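Local coordinates for trp repressor binding protein WrbA (Deinococcus radiodurans, PDB 1YDG) that catalyses the NAD(P)H-dependent reduction of quinones to quinols with bound FMN, as a homotetrameric flavodoxin-like flavoprotein of the WrbA family, at the interface of chains A and B and the interface of chains A and C. Residues are numbered along the deposited sequence; one frame, centred on the assembly and turned at random. Chains: chain A/B/C, trp repressor binding protein WrbA.

Contact 1: the interface of chains A and B. Residues chain A 93, 95, 98-99; chain B 93, 95, 98-99.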
# COMPACT_ATOMS: atom_id res chain seq x y z
N ALA A 93 0.93 -10.96 -4.70
CA ALA A 93 1.75 -11.97 -5.34
C ALA A 93 1.04 -13.32 -5.25
O ALA A 93 0.11 -13.48 -4.44
CB ALA A 93 3.15 -12.01 -4.69
N SER A 95 0.39 -17.25 -4.19
CA SER A 95 0.67 -18.07 -3.00
C SER A 95 1.96 -18.85 -3.15
O SER A 95 2.63 -19.08 -2.18
CB SER A 95 -0.47 -19.05 -2.68
OG SER A 95 -0.74 -19.88 -3.79
N ARG A 98 4.69 -16.37 -2.27
CA ARG A 98 4.63 -16.19 -0.82
C ARG A 98 5.15 -17.40 -0.07
O ARG A 98 5.80 -17.25 0.97
CB ARG A 98 3.22 -15.91 -0.34
CG ARG A 98 2.56 -14.67 -0.84
CD ARG A 98 3.40 -13.37 -0.80
NE ARG A 98 3.93 -13.03 0.50
CZ ARG A 98 4.39 -11.82 0.85
NH1 ARG A 98 4.30 -10.80 0.01
NH2 ARG A 98 4.88 -11.61 2.06
N ALA A 99 4.87 -18.59 -0.59
CA ALA A 99 5.35 -19.81 0.02
C ALA A 99 6.88 -19.84 0.02
O ALA A 99 7.49 -20.25 1.01
CB ALA A 99 4.77 -21.03 -0.67
N ALA B 93 0.19 -11.31 4.13
CA ALA B 93 -0.48 -12.45 4.76
C ALA B 93 0.38 -13.69 4.56
O ALA B 93 1.26 -13.71 3.71
CB ALA B 93 -1.87 -12.64 4.18
N SER B 95 1.52 -17.42 3.36
CA SER B 95 1.32 -18.24 2.18
C SER B 95 0.12 -19.16 2.33
O SER B 95 -0.57 -19.42 1.34
CB SER B 95 2.58 -19.06 1.86
OG SER B 95 2.92 -19.94 2.92
N ARG B 98 -2.86 -16.99 1.53
CA ARG B 98 -2.84 -16.70 0.10
C ARG B 98 -3.18 -17.92 -0.76
O ARG B 98 -3.83 -17.79 -1.78
CB ARG B 98 -1.49 -16.11 -0.33
CG ARG B 98 -1.16 -14.79 0.33
CD ARG B 98 -2.23 -13.70 0.21
NE ARG B 98 -2.57 -13.37 -1.16
CZ ARG B 98 -3.23 -12.27 -1.55
NH1 ARG B 98 -3.59 -11.32 -0.69
NH2 ARG B 98 -3.54 -12.12 -2.84
N ALA B 99 -2.77 -19.11 -0.33
CA ALA B 99 -3.17 -20.33 -1.03
C ALA B 99 -4.69 -20.55 -1.00
O ALA B 99 -5.26 -20.97 -2.00
CB ALA B 99 -2.45 -21.53 -0.47
O HOH W 1 -2.53 -14.86 -3.78
O HOH W 2 3.86 -14.49 3.06
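A:Ser95 sets its CB against the backbone of B:Ala99, and B:Ser95 does the same to A:Ala99, the two halves being related by the two-fold axis of this dimer interface. This is the tight part of the contact: A:Ser95 CB lies 3.4 Å from B:Ala99 CA, closer than carbons usually pack. The small side chains of serine and alanine probably allow so close an approach. The hydroxyl OG of A:Ser95 is tucked over its own backbone, flanked by N and C (chi1 57°), which carries it past the alanine, 3.7 Å from B:Ala99 CA. Beside this pair the two arginines meet through their aliphatic stems, A:Arg98 CG being 3.9 Å from B:Arg98 CG.

Water marks the looser part. Each arginine chain kinks twice along its stem (chi2 -46° and chi3 -56° in A:Arg98), and the two guanidinium groups diverge, with NE of A:Arg98 and NE of B:Arg98 6.7 Å apart; the separation probably eases the repulsion of like charges. A water in the guanidinium plane of A:Arg98 lies 2.9 Å from NE and also links to NH2, while standing 2.8 Å from the carbonyl O of B:Ala93. A second water joins B:Arg98 to A:Ala93 O in the same way, so each guanidinium is linked to a backbone carbonyl of the other chain through a water.

In the fold, A:Ala93 closes the short strand 92-93, and the serine, arginine and alanine come from helix 95-102, which packs against its counterpart in chain B.

Contact 2: the interface of chains A and C. Residues chain A 127-133; chain C 132, 167.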
# COMPACT_ATOMS: atom_id res chain seq x y z
N VAL A 127 -4.47 -4.22 -17.53
CA VAL A 127 -3.38 -3.26 -17.46
C VAL A 127 -3.34 -2.55 -16.11
O VAL A 127 -2.26 -2.31 -15.59
CB VAL A 127 -3.36 -2.25 -18.66
CG1 VAL A 127 -4.53 -1.28 -18.62
CG2 VAL A 127 -2.05 -1.48 -18.67
N ASN A 128 -4.50 -2.25 -15.53
CA ASN A 128 -4.55 -1.65 -14.20
C ASN A 128 -5.05 -2.64 -13.15
O ASN A 128 -5.56 -2.22 -12.11
CB ASN A 128 -5.46 -0.40 -14.18
CG ASN A 128 -5.08 0.66 -15.20
OD1 ASN A 128 -5.92 1.08 -15.99
ND2 ASN A 128 -3.83 1.10 -15.18
N GLY A 129 -4.90 -3.94 -13.42
CA GLY A 129 -5.45 -5.00 -12.56
C GLY A 129 -4.50 -5.56 -11.52
O GLY A 129 -4.51 -6.75 -11.24
N GLY A 130 -3.69 -4.69 -10.92
CA GLY A 130 -2.72 -5.09 -9.88
C GLY A 130 -1.28 -5.05 -10.34
O GLY A 130 -0.42 -5.58 -9.64
N GLN A 131 -1.00 -4.38 -11.46
CA GLN A 131 0.38 -4.26 -12.00
C GLN A 131 1.29 -3.30 -11.16
O GLN A 131 2.54 -3.30 -11.31
CB GLN A 131 0.35 -3.84 -13.49
CG GLN A 131 -0.31 -4.88 -14.45
CD GLN A 131 -0.05 -4.69 -15.96
OE1 GLN A 131 -0.78 -5.24 -16.80
NE2 GLN A 131 0.98 -3.92 -16.31
N GLU A 132 0.67 -2.49 -10.30
CA GLU A 132 1.38 -1.63 -9.36
C GLU A 132 1.35 -2.25 -7.94
O GLU A 132 2.36 -2.35 -7.31
CB GLU A 132 0.77 -0.22 -9.34
CG GLU A 132 0.87 0.54 -10.69
CD GLU A 132 0.01 1.81 -10.70
OE1 GLU A 132 -0.57 2.15 -11.76
OE2 GLU A 132 -0.10 2.46 -9.63
N THR A 133 0.19 -2.71 -7.48
CA THR A 133 0.07 -3.18 -6.10
C THR A 133 0.87 -4.46 -5.87
O THR A 133 1.44 -4.63 -4.80
CB THR A 133 -1.40 -3.34 -5.61
OG1 THR A 133 -2.12 -4.25 -6.44
CG2 THR A 133 -2.13 -1.99 -5.58
N GLU C 132 -3.12 2.93 -9.75
CA GLU C 132 -3.57 2.04 -8.67
C GLU C 132 -3.16 2.59 -7.31
O GLU C 132 -3.97 2.65 -6.41
CB GLU C 132 -2.98 0.63 -8.84
CG GLU C 132 -3.41 -0.09 -10.10
CD GLU C 132 -2.63 -1.37 -10.34
OE1 GLU C 132 -2.42 -1.70 -11.53
OE2 GLU C 132 -2.20 -2.04 -9.37
N TYR C 167 -9.98 -1.10 -8.39
CA TYR C 167 -9.93 -0.17 -7.28
C TYR C 167 -10.76 1.09 -7.57
O TYR C 167 -11.34 1.70 -6.67
CB TYR C 167 -8.48 0.17 -6.95
CG TYR C 167 -7.53 -1.02 -6.84
CD1 TYR C 167 -6.35 -1.07 -7.57
CD2 TYR C 167 -7.82 -2.10 -6.01
CE1 TYR C 167 -5.46 -2.16 -7.47
CE2 TYR C 167 -6.95 -3.20 -5.90
CZ TYR C 167 -5.77 -3.22 -6.65
OH TYR C 167 -4.88 -4.29 -6.57
O HOH W 3 -1.68 0.48 -13.40
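The side chains of A:Glu132 and C:Glu132 pass each other about the two-fold axis, their carboxylates stacked with planes 15° apart. Each places CG beside its own backbone N (chi1 -63° in C:Glu132) and runs extended beyond it, which delivers the carboxylate to the main chain of the other subunit. C:Glu132 OE2 accepts from A:Glu132 N at 3.1 Å, met from above the carboxylate plane, and from A:Thr133 N at 3.1 Å, on the syn side but 32° out of plane. Both donors approach from the same face. OE1 has weaker bonds to A:Gly130 N and A:Gln131 N, and the twin carboxylate of A:Glu132 takes C:Glu132 N on OE2. These amides, that of A:Thr133 at the start of helix 133-143 among them, probably offset the proximity of like charges, the OE1 atoms of A:Glu132 and C:Glu132 being 4.3 Å apart. A water linked to both OE1 atoms is also held by ND2 of A:Asn128, at 2.9 Å.

C:Tyr167 and A:Thr133 point toward each other, and the phenol OH of C:Tyr167 hydrogen-bonds the hydroxyl OG1 of A:Thr133 at 2.8 Å. CG of C:Glu132 lies at the edge of the tyrosine ring.

A:Val127 to A:Glu132 lie in the loop between strand 117-124 and helix 133-143, and A:Thr133 opens that helix; residues 127-129 also bind FMN.

Contact 3: the interface of chains A and B. Residues chain A 101, 104-105, 108, 141, 145; chain B 90.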
# COMPACT_ATOMS: atom_id res chain seq x y z
N ILE A 101 8.84 -17.08 -0.10
CA ILE A 101 9.11 -16.02 0.87
C ILE A 101 9.04 -16.55 2.30
O ILE A 101 9.90 -16.28 3.11
CB ILE A 101 8.16 -14.80 0.62
CG1 ILE A 101 8.69 -13.95 -0.54
CG2 ILE A 101 8.02 -13.93 1.84
CD1 ILE A 101 7.66 -13.07 -1.17
N LEU A 104 12.08 -18.07 4.08
CA LEU A 104 13.23 -17.19 4.31
C LEU A 104 13.36 -16.72 5.76
O LEU A 104 14.19 -15.88 6.07
CB LEU A 104 13.17 -15.99 3.36
CG LEU A 104 13.02 -16.30 1.86
CD1 LEU A 104 12.81 -15.03 1.07
CD2 LEU A 104 14.25 -17.01 1.35
N GLY A 105 12.53 -17.27 6.66
CA GLY A 105 12.52 -16.88 8.07
C GLY A 105 13.83 -17.12 8.80
O GLY A 105 14.24 -16.28 9.60
N TRP A 108 16.36 -14.52 7.43
CA TRP A 108 15.94 -13.26 7.97
C TRP A 108 16.41 -13.05 9.41
O TRP A 108 17.01 -12.03 9.72
CB TRP A 108 14.42 -13.14 7.89
CG TRP A 108 13.88 -11.97 8.60
CD1 TRP A 108 13.97 -10.67 8.22
CD2 TRP A 108 13.10 -11.98 9.79
NE1 TRP A 108 13.33 -9.86 9.11
CE2 TRP A 108 12.78 -10.64 10.09
CE3 TRP A 108 12.65 -13.00 10.64
CZ2 TRP A 108 12.03 -10.28 11.21
CZ3 TRP A 108 11.89 -12.64 11.76
CH2 TRP A 108 11.59 -11.29 12.03
N THR A 141 7.86 -6.45 1.45
CA THR A 141 8.46 -7.67 1.98
C THR A 141 9.97 -7.48 2.12
O THR A 141 10.54 -7.73 3.19
CB THR A 141 8.13 -8.88 1.06
OG1 THR A 141 6.78 -9.28 1.30
CG2 THR A 141 9.00 -10.05 1.31
N TRP A 145 13.79 -7.27 5.31
CA TRP A 145 15.12 -7.87 5.25
C TRP A 145 16.26 -6.86 5.29
O TRP A 145 17.42 -7.28 5.31
CB TRP A 145 15.32 -8.61 3.95
CG TRP A 145 14.22 -9.51 3.51
CD1 TRP A 145 13.25 -10.08 4.28
CD2 TRP A 145 14.01 -9.98 2.19
NE1 TRP A 145 12.43 -10.87 3.50
CE2 TRP A 145 12.89 -10.82 2.21
CE3 TRP A 145 14.67 -9.77 0.98
CZ2 TRP A 145 12.41 -11.44 1.07
CZ3 TRP A 145 14.18 -10.41 -0.16
CH2 TRP A 145 13.07 -11.22 -0.10
N PHE B 90 6.36 -10.86 6.86
CA PHE B 90 7.05 -9.80 6.13
C PHE B 90 6.11 -8.72 5.57
O PHE B 90 6.31 -8.26 4.44
CB PHE B 90 7.90 -10.40 5.01
CG PHE B 90 8.93 -11.41 5.47
CD1 PHE B 90 9.88 -11.09 6.43
CD2 PHE B 90 8.95 -12.68 4.92
CE1 PHE B 90 10.83 -12.02 6.84
CE2 PHE B 90 9.90 -13.62 5.32
CZ PHE B 90 10.83 -13.30 6.27
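One face of the B:Phe90 ring receives the indole of A:Trp145, whose NE1 stands over the ring centre, 3.8 Å above the plane. In this flavodoxin-like WrbA tetramer the phenylalanine belongs to an FMN-binding segment at the end of strand 81-89, yet it plugs into an aromatic pocket of the neighbouring subunit. The planes of B:Phe90 and the five-membered ring of A:Trp145 are 89° apart, an edge-to-face pair with the tryptophan supplying the edge. A:Thr141 O lies over one face of that indole, toward its rim. Toward A:Trp108 the roles reverse: B:Phe90 presents its own edge, and its CE1 sits over the indole face, offset toward the rim and 3.5 Å from A:Trp108 CG. Those planes differ by 81°. A:Gly105 O is in plane at the edge of the A:Trp108 indole. With CG of A:Trp108 anti to the backbone N, the indole is directed toward B:Phe90, and chi2 of 72° turns its face to the incoming ring.

Across the ring from CE1, B:Phe90 CD2 meets the methyl CG2 of A:Ile101 at 3.5 Å, the two side chains running antiparallel alongside one another. Nearer the backbone, A:Thr141 CG2 packs on B:Phe90 CB at 3.9 Å. OG1 of A:Thr141 makes a weak hydrogen bond to the backbone O of B:Phe90, at 3.3 Å. With an alanine in place of B:Phe90, the indoles of A:Trp108 and A:Trp145 would probably lose their shared aromatic partner, and a gap would be likely to open beside A:Ile101.

Contact 1 and contact 3 belong to the same A-B interface, the centres of their C-alpha atoms about 13 Å apart, and both draw on helix 95-102 of chain A. Contact 2 is on the separate A-C interface, its C-alpha centre about 18 Å from that of contact 1 and about 24 Å from that of contact 3. Helix 133-143 spans the two interfaces: its start serves contact 2 and A:Thr141 near its end serves contact 3. Because contacts 2 and 3 also involve FMN-binding segments, the two kinds of pairing that build the homotetramer probably help to shape the cofactor sites.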